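Local coordinates for CBS domain containing membrane protein (Sphaerobacter thermophilus, PDB 4ESY) that is of unknown function but carries, in this C-terminal piece of a membrane-associated protein, a pair of CBS domains that probably sense a small regulatory ligand, at residues T43-Q48 with I79-E84; P76-I79 with E84-S87; G125-Q130 with H137-V142. All blocks are in the same frame, centred on the assembly; numbering follows the deposited sequence. Where two conformers were deposited one is given.

Contact 1 (T43-Q48 with I79-E84); sequences TMLEHQ and IYEASE
L45, in the last turn of helix 37-46, faces E81 across the contact, their CA atoms 8.0 Å apart. Q48 is the first residue past the helix to leave helical backbone angles; its positive phi of 55° and two bonds back into the last turn make a Schellman motif. Across the contact, 79-81 keep helical backbone angles without the regular bonds, and A82 is the N-cap of the short helix 83-86. No hydrogen bond joins the segments; one leucine does the touching. Its CG is anti to the carbonyl carbon (chi1 -70°), and from there a methyl goes to each partner. CD1 of L45 comes up to the backbone O of Y80 at 3.5 Å and has CB of Y80 beside it, while CD2 of L45 meets CG of E81, also at 3.5 Å. The Y80 ring leads away from the leucine. Helix 37-46 lies within the first CBS domain, and the contact joins its C-terminal end to the turn before helix 83-86 at the protein surface. E81 suits this place because its CG crosses the leucine methyl while its carboxylate serves another partner, OE1 forming a salt bridge with a basic side chain of another protein chain. Cutting L45 back to an alanine would probably leave CG of E81 and CB of Y80 without their apolar partner. Elsewhere in the last turn, ND1 of H47 donates to O of T43 at 3.0 Å.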
loop_
_atom_site.group_PDB
_atom_site.type_symbol
_atom_site.label_atom_id
_atom_site.label_comp_id
_atom_site.label_asym_id
_atom_site.label_seq_id
_atom_site.Cartn_x
_atom_site.Cartn_y
_atom_site.Cartn_z
ATOM N N THR B 43 -14.761 -2.254 -10.325
ATOM C CA THR B 43 -13.950 -3.465 -10.308
ATOM C C THR B 43 -12.957 -3.460 -9.156
ATOM O O THR B 43 -12.889 -4.421 -8.382
ATOM C CB THR B 43 -13.184 -3.623 -11.633
ATOM O OG1 THR B 43 -14.131 -3.673 -12.696
ATOM C CG2 THR B 43 -12.364 -4.897 -11.637
HETATM N N MSE B 44 -12.233 -2.364 -9.005
HETATM C CA MSE B 44 -11.170 -2.264 -7.976
HETATM C C MSE B 44 -11.730 -2.320 -6.563
HETATM O O MSE B 44 -11.156 -2.958 -5.672
HETATM C CB MSE B 44 -10.376 -0.956 -8.127
HETATM C CG MSE B 44 -9.406 -0.892 -9.348
HETATM SE SE MSE B 44 -8.648 0.951 -9.337
HETATM C CE MSE B 44 -7.140 0.610 -10.476
ATOM N N LEU B 45 -12.837 -1.617 -6.360
ATOM C CA LEU B 45 -13.519 -1.648 -5.083
ATOM C C LEU B 45 -14.183 -3.013 -4.800
ATOM O O LEU B 45 -14.146 -3.478 -3.670
ATOM C CB LEU B 45 -14.544 -0.505 -4.972
ATOM C CG LEU B 45 -13.991 0.918 -4.845
ATOM C CD1 LEU B 45 -15.158 1.875 -4.884
ATOM C CD2 LEU B 45 -13.195 1.089 -3.534
ATOM N N GLU B 46 -14.794 -3.647 -5.803
ATOM C CA GLU B 46 -15.375 -4.994 -5.591
ATOM C C GLU B 46 -14.298 -5.962 -5.123
ATOM O O GLU B 46 -14.525 -6.768 -4.245
ATOM C CB GLU B 46 -16.000 -5.587 -6.869
ATOM C CG GLU B 46 -17.229 -4.876 -7.417
ATOM C CD GLU B 46 -18.522 -5.635 -7.201
ATOM O OE1 GLU B 46 -19.594 -5.022 -7.418
ATOM O OE2 GLU B 46 -18.475 -6.832 -6.818
ATOM N N HIS B 47 -13.118 -5.870 -5.722
ATOM C CA HIS B 47 -12.031 -6.794 -5.407
ATOM C C HIS B 47 -11.013 -6.323 -4.361
ATOM O O HIS B 47 -10.040 -7.033 -4.070
ATOM C CB HIS B 47 -11.334 -7.210 -6.713
ATOM C CG HIS B 47 -12.243 -7.938 -7.647
ATOM N ND1 HIS B 47 -12.764 -7.367 -8.787
ATOM C CD2 HIS B 47 -12.759 -9.187 -7.588
ATOM C CE1 HIS B 47 -13.554 -8.237 -9.393
ATOM N NE2 HIS B 47 -13.565 -9.351 -8.686
ATOM N N GLN B 48 -11.241 -5.130 -3.817
ATOM C CA GLN B 48 -10.353 -4.514 -2.822
ATOM C C GLN B 48 -8.894 -4.402 -3.281
ATOM O O GLN B 48 -7.981 -4.773 -2.560
ATOM C CB GLN B 48 -10.430 -5.236 -1.472
ATOM C CG GLN B 48 -11.817 -5.249 -0.863
ATOM C CD GLN B 48 -11.825 -5.899 0.491
ATOM O OE1 GLN B 48 -11.340 -5.325 1.463
ATOM N NE2 GLN B 48 -12.366 -7.113 0.568
ATOM N N ILE B 79 -14.180 9.734 -4.655
ATOM C CA ILE B 79 -15.565 9.966 -5.009
ATOM C C ILE B 79 -16.365 8.658 -5.150
ATOM O O ILE B 79 -17.571 8.613 -4.848
ATOM C CB ILE B 79 -15.682 10.823 -6.275
ATOM C CG1 ILE B 79 -17.064 11.391 -6.340
ATOM C CG2 ILE B 79 -15.367 10.019 -7.578
ATOM C CD1 ILE B 79 -17.179 12.447 -7.356
ATOM N N TYR B 80 -15.690 7.589 -5.564
ATOM C CA TYR B 80 -16.356 6.280 -5.709
ATOM C C TYR B 80 -16.511 5.540 -4.374
ATOM O O TYR B 80 -17.301 4.600 -4.267
ATOM C CB TYR B 80 -15.630 5.393 -6.761
ATOM C CG TYR B 80 -15.665 6.018 -8.144
ATOM C CD1 TYR B 80 -16.826 5.964 -8.920
ATOM C CD2 TYR B 80 -14.549 6.657 -8.679
ATOM C CE1 TYR B 80 -16.877 6.554 -10.162
ATOM C CE2 TYR B 80 -14.594 7.252 -9.931
ATOM C CZ TYR B 80 -15.748 7.189 -10.665
ATOM O OH TYR B 80 -15.803 7.783 -11.897
ATOM N N GLU B 81 -15.771 5.954 -3.346
ATOM C CA GLU B 81 -15.909 5.327 -2.021
ATOM C C GLU B 81 -16.772 6.114 -1.049
ATOM O O GLU B 81 -17.424 5.537 -0.185
ATOM C CB GLU B 81 -14.542 5.152 -1.347
ATOM C CG GLU B 81 -13.558 4.308 -2.111
ATOM C CD GLU B 81 -12.288 3.994 -1.301
ATOM O OE1 GLU B 81 -11.253 4.617 -1.561
ATOM O OE2 GLU B 81 -12.307 3.118 -0.418
ATOM N N ALA B 82 -16.740 7.438 -1.153
ATOM C CA ALA B 82 -17.318 8.268 -0.110
ATOM C C ALA B 82 -17.893 9.531 -0.689
ATOM O O ALA B 82 -17.522 10.601 -0.243
ATOM C CB ALA B 82 -16.229 8.626 0.925
ATOM N N SER B 83 -18.777 9.424 -1.684
ATOM C CA SER B 83 -19.308 10.640 -2.310
ATOM C C SER B 83 -20.095 11.511 -1.324
ATOM O O SER B 83 -20.057 12.733 -1.413
ATOM C CB SER B 83 -20.173 10.322 -3.538
ATOM O OG SER B 83 -21.200 9.409 -3.209
ATOM N N GLU B 84 -20.805 10.868 -0.399
ATOM C CA GLU B 84 -21.599 11.589 0.584
ATOM C C GLU B 84 -20.751 12.480 1.523
ATOM O O GLU B 84 -21.166 13.578 1.886
ATOM C CB GLU B 84 -22.509 10.620 1.354
ATOM C CG GLU B 84 -21.799 9.583 2.224
ATOM C CD GLU B 84 -20.802 8.689 1.487
ATOM O OE1 GLU B 84 -19.771 8.376 2.127
ATOM O OE2 GLU B 84 -21.043 8.297 0.304
#

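Contact 2 (P76-I79 with E84-S87); sequences PFWI and EILS
L86 reaches out from helix 83-86, its two methyls going to different partners. Its CD2 lies at the edge of the W78 indole, in the ring plane, 3.6 Å from CE3 of W78. CD1 of L86 turns to the backbone instead, 3.8 Å from N of I79, and looser contact with CB of I79 follows at 4.3 Å. The neighbouring I85 adds its branch methyl, CG2 standing 3.8 Å from CZ3 of W78; with CG2 anti to the backbone N, the longer arm of I85 is directed elsewhere and the short branch meets the six-membered ring. Branched aliphatic residues suit this place, since their methyls can pack against a broad indole, L86 at its edge and I85 obliquely, without needing a polar partner. The contact is a local hydrophobic cluster between the loop after strand 61-64 and helix 83-86, with four residues, the last already helical, between its segments. Further out, the backbone of 76-79 is held by a bond from N of I79 to O of P76, 3.0 Å long. I79 is backed by V95, L98 and F99 of helix 92-102, and F77 points the other way, onto helix 37-46, its ring edge-to-face with F70. Another protein chain also meets this region, through backbone hydrogen bonds with W78 and an acidic side chain against I85.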
loop_
_atom_site.group_PDB
_atom_site.type_symbol
_atom_site.label_atom_id
_atom_site.label_comp_id
_atom_site.label_asym_id
_atom_site.label_seq_id
_atom_site.Cartn_x
_atom_site.Cartn_y
_atom_site.Cartn_z
ATOM N N PRO B 76 -10.985 12.604 -8.283
ATOM C CA PRO B 76 -10.404 11.982 -7.101
ATOM C C PRO B 76 -11.055 10.590 -6.940
ATOM O O PRO B 76 -12.282 10.466 -6.844
ATOM C CB PRO B 76 -10.844 12.927 -5.967
ATOM C CG PRO B 76 -12.190 13.449 -6.432
ATOM C CD PRO B 76 -12.185 13.406 -7.965
ATOM N N PHE B 77 -10.245 9.546 -6.902
ATOM C CA PHE B 77 -10.802 8.190 -6.768
ATOM C C PHE B 77 -11.773 8.078 -5.572
ATOM O O PHE B 77 -12.732 7.298 -5.594
ATOM C CB PHE B 77 -9.677 7.166 -6.673
ATOM C CG PHE B 77 -10.159 5.739 -6.540
ATOM C CD1 PHE B 77 -10.299 4.928 -7.670
ATOM C CD2 PHE B 77 -10.482 5.222 -5.311
ATOM C CE1 PHE B 77 -10.744 3.596 -7.548
ATOM C CE2 PHE B 77 -10.941 3.879 -5.184
ATOM C CZ PHE B 77 -11.069 3.086 -6.311
ATOM N N TRP B 78 -11.568 8.906 -4.553
ATOM C CA TRP B 78 -12.378 8.780 -3.327
ATOM C C TRP B 78 -13.862 9.015 -3.580
ATOM O O TRP B 78 -14.699 8.547 -2.817
ATOM C CB TRP B 78 -11.890 9.751 -2.223
ATOM C CG TRP B 78 -12.023 9.149 -0.857
ATOM C CD1 TRP B 78 -11.712 7.863 -0.500
ATOM C CD2 TRP B 78 -12.576 9.773 0.316
ATOM N NE1 TRP B 78 -11.996 7.669 0.840
ATOM C CE2 TRP B 78 -12.526 8.825 1.360
ATOM C CE3 TRP B 78 -13.087 11.049 0.587
ATOM C CZ2 TRP B 78 -12.989 9.104 2.662
ATOM C CZ3 TRP B 78 -13.533 11.337 1.880
ATOM C CH2 TRP B 78 -13.472 10.368 2.903
ATOM N N ILE B 79 -14.180 9.734 -4.655
ATOM C CA ILE B 79 -15.565 9.966 -5.009
ATOM C C ILE B 79 -16.365 8.658 -5.150
ATOM O O ILE B 79 -17.571 8.613 -4.848
ATOM C CB ILE B 79 -15.682 10.823 -6.275
ATOM C CG1 ILE B 79 -17.064 11.391 -6.340
ATOM C CG2 ILE B 79 -15.367 10.019 -7.578
ATOM C CD1 ILE B 79 -17.179 12.447 -7.356
ATOM N N GLU B 84 -20.805 10.868 -0.399
ATOM C CA GLU B 84 -21.599 11.589 0.584
ATOM C C GLU B 84 -20.751 12.480 1.523
ATOM O O GLU B 84 -21.166 13.578 1.886
ATOM C CB GLU B 84 -22.509 10.620 1.354
ATOM C CG GLU B 84 -21.799 9.583 2.224
ATOM C CD GLU B 84 -20.802 8.689 1.487
ATOM O OE1 GLU B 84 -19.771 8.376 2.127
ATOM O OE2 GLU B 84 -21.043 8.297 0.304
ATOM N N ILE B 85 -19.562 12.013 1.883
ATOM C CA ILE B 85 -18.630 12.780 2.723
ATOM C C ILE B 85 -18.043 13.910 1.879
ATOM O O ILE B 85 -17.919 15.024 2.333
ATOM C CB ILE B 85 -17.519 11.849 3.311
ATOM C CG1 ILE B 85 -18.139 10.896 4.337
ATOM C CG2 ILE B 85 -16.405 12.628 3.986
ATOM C CD1 ILE B 85 -17.215 9.761 4.770
ATOM N N LEU B 86 -17.706 13.605 0.634
ATOM C CA LEU B 86 -17.211 14.609 -0.288
ATOM C C LEU B 86 -18.226 15.691 -0.625
ATOM O O LEU B 86 -17.851 16.859 -0.783
ATOM C CB LEU B 86 -16.660 13.965 -1.551
ATOM C CG LEU B 86 -15.311 13.295 -1.284
ATOM C CD1 LEU B 86 -14.672 12.838 -2.592
ATOM C CD2 LEU B 86 -14.371 14.229 -0.500
ATOM N N SER B 87 -19.507 15.319 -0.669
ATOM C CA SER B 87 -20.589 16.286 -0.892
ATOM C C SER B 87 -20.768 17.310 0.208
ATOM O O SER B 87 -21.429 18.316 0.002
ATOM C CB SER B 87 -21.914 15.581 -1.145
ATOM O OG SER B 87 -21.763 14.695 -2.243
#

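Contact 3 (G125-Q130 with H137-V142); sequences GSIADQ and HRIPVV
I127 and I139 make the tight part of this contact, sliding past each other in opposite directions so that each end methyl lies against the other's chain. CD1 of I139 sits 3.7 Å from CG1 of I127, and in return CD1 of I127 is 3.7 Å from CG2 of I139. That exchange depends on I127 holding CG1 anti to the backbone N (chi1 -169°), which sends its long arm across to the strand. Both isoleucines are buried, and their branched chains suit an interface between helix 124-134 and strand 138-143, the helix-on-strand packing of the second CBS domain. L156, A118 and I20 also touch I127. The looser side is at Q130, partly exposed, which crosses I139 at about a right angle and meets it through its aliphatic base, CB of Q130 lying 3.7 Å from CD1 of I139. The adjacent D129 points elsewhere and makes salt bridges with R132 and R16. With no hydrogen bond between the segments, helix and strand are held here by shape and apolar burial, while backbone bonds such as I139 with V151 and V141 with V148 tie the strand to strand 146-152.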
loop_
_atom_site.group_PDB
_atom_site.type_symbol
_atom_site.label_atom_id
_atom_site.label_comp_id
_atom_site.label_asym_id
_atom_site.label_seq_id
_atom_site.Cartn_x
_atom_site.Cartn_y
_atom_site.Cartn_z
ATOM N N GLY B 125 14.911 -12.153 -5.829
ATOM C CA GLY B 125 16.087 -11.302 -5.818
ATOM C C GLY B 125 16.159 -10.432 -7.063
ATOM O O GLY B 125 16.413 -9.233 -7.007
ATOM N N SER B 126 15.874 -11.027 -8.206
ATOM C CA SER B 126 16.041 -10.313 -9.465
ATOM C C SER B 126 14.962 -9.218 -9.642
ATOM O O SER B 126 15.241 -8.130 -10.140
ATOM C CB SER B 126 15.999 -11.322 -10.620
ATOM O OG SER B 126 14.665 -11.775 -10.817
ATOM N N ILE B 127 13.726 -9.493 -9.231
ATOM C CA ILE B 127 12.703 -8.456 -9.286
ATOM C C ILE B 127 12.988 -7.363 -8.222
ATOM O O ILE B 127 12.846 -6.172 -8.478
ATOM C CB ILE B 127 11.253 -9.056 -9.244
ATOM C CG1 ILE B 127 10.203 -8.000 -9.560
ATOM C CG2 ILE B 127 10.913 -9.563 -7.896
ATOM C CD1 ILE B 127 8.877 -8.612 -10.110
ATOM N N ALA B 128 13.432 -7.768 -7.046
ATOM C CA ALA B 128 13.864 -6.795 -6.028
ATOM C C ALA B 128 14.944 -5.861 -6.604
ATOM O O ALA B 128 14.910 -4.645 -6.414
ATOM C CB ALA B 128 14.392 -7.517 -4.804
ATOM N N ASP B 129 15.880 -6.442 -7.338
ATOM C CA ASP B 129 16.910 -5.661 -7.985
ATOM C C ASP B 129 16.347 -4.707 -9.013
ATOM O O ASP B 129 16.799 -3.576 -9.116
ATOM C CB ASP B 129 17.940 -6.595 -8.614
ATOM C CG ASP B 129 18.766 -7.320 -7.562
ATOM O OD1 ASP B 129 18.655 -6.928 -6.367
ATOM O OD2 ASP B 129 19.510 -8.269 -7.925
ATOM N N GLN B 130 15.356 -5.180 -9.769
ATOM C CA GLN B 130 14.637 -4.354 -10.731
ATOM C C GLN B 130 13.989 -3.154 -10.040
ATOM O O GLN B 130 14.087 -2.029 -10.523
ATOM C CB GLN B 130 13.566 -5.182 -11.466
ATOM C CG GLN B 130 14.088 -6.048 -12.625
ATOM C CD GLN B 130 12.974 -6.830 -13.320
ATOM O OE1 GLN B 130 12.038 -7.301 -12.677
ATOM N NE2 GLN B 130 13.080 -6.977 -14.634
ATOM N N HIS B 137 7.729 1.218 -7.953
ATOM C CA HIS B 137 6.952 0.630 -6.864
ATOM C C HIS B 137 6.111 -0.585 -7.254
ATOM O O HIS B 137 5.539 -1.259 -6.371
ATOM C CB HIS B 137 6.048 1.677 -6.230
ATOM C CG HIS B 137 6.795 2.820 -5.614
ATOM N ND1 HIS B 137 7.420 2.726 -4.385
ATOM C CD2 HIS B 137 7.037 4.073 -6.068
ATOM C CE1 HIS B 137 8.005 3.878 -4.106
ATOM N NE2 HIS B 137 7.784 4.712 -5.109
ATOM N N ARG B 138 6.038 -0.869 -8.553
ATOM C CA ARG B 138 5.162 -1.932 -9.043
ATOM C C ARG B 138 5.755 -2.531 -10.291
ATOM O O ARG B 138 6.181 -1.789 -11.158
ATOM C CB ARG B 138 3.826 -1.338 -9.477
ATOM C CG ARG B 138 2.750 -1.371 -8.441
ATOM C CD ARG B 138 1.546 -0.587 -8.944
ATOM N NE ARG B 138 1.759 0.846 -8.871
ATOM C CZ ARG B 138 1.419 1.594 -7.824
ATOM N NH1 ARG B 138 0.851 1.031 -6.763
ATOM N NH2 ARG B 138 1.640 2.902 -7.843
ATOM N N ILE B 139 5.713 -3.855 -10.420
ATOM C CA ILE B 139 6.164 -4.508 -11.644
ATOM C C ILE B 139 5.194 -5.604 -12.020
ATOM O O ILE B 139 4.987 -6.525 -11.219
ATOM C CB ILE B 139 7.552 -5.150 -11.450
ATOM C CG1 ILE B 139 8.609 -4.048 -11.249
ATOM C CG2 ILE B 139 7.918 -6.055 -12.668
ATOM C CD1 ILE B 139 9.996 -4.554 -10.800
ATOM N N PRO B 140 4.652 -5.546 -13.245
ATOM C CA PRO B 140 3.749 -6.565 -13.777
ATOM C C PRO B 140 4.477 -7.897 -14.084
ATOM O O PRO B 140 5.629 -7.906 -14.505
ATOM C CB PRO B 140 3.163 -5.908 -15.055
ATOM C CG PRO B 140 4.187 -4.925 -15.483
ATOM C CD PRO B 140 4.877 -4.446 -14.207
ATOM N N VAL B 141 3.813 -9.008 -13.800
ATOM C CA VAL B 141 4.348 -10.332 -14.105
ATOM C C VAL B 141 3.532 -10.861 -15.270
ATOM O O VAL B 141 2.306 -10.824 -15.258
ATOM C CB VAL B 141 4.290 -11.280 -12.887
ATOM C CG1 VAL B 141 5.017 -12.587 -13.185
ATOM C CG2 VAL B 141 4.922 -10.606 -11.663
ATOM N N VAL B 142 4.239 -11.305 -16.300
ATOM C CA VAL B 142 3.645 -11.752 -17.536
ATOM C C VAL B 142 4.137 -13.141 -17.849
ATOM O O VAL B 142 5.325 -13.418 -17.723
ATOM C CB VAL B 142 4.050 -10.805 -18.662
ATOM C CG1 VAL B 142 3.633 -11.358 -20.011
ATOM C CG2 VAL B 142 3.429 -9.454 -18.413
#

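Overall arrangement
Contacts 1 and 2 are neighbours, their centres 10 Å apart; they share I79 and E84 and both use helix 83-86. F77 bridges them, its ring touching SE of M44 and CG of L45, so helix 37-46, the turn and helix 83-86 make one continuous patch. Contact 3 lies on the opposite side of the chain's centre, about 27 Å from contact 1 and 33 Å from contact 2 between centres, and touches neither. Along the chain it opens after both have closed. The first two belong to the half of the chain that holds the first CBS domain, the third to the second CBS domain, consistent with a tandem CBS pair in which contact 3 packs a helix on a strand within one half and contacts 1 and 2 join helices and a loop in the other.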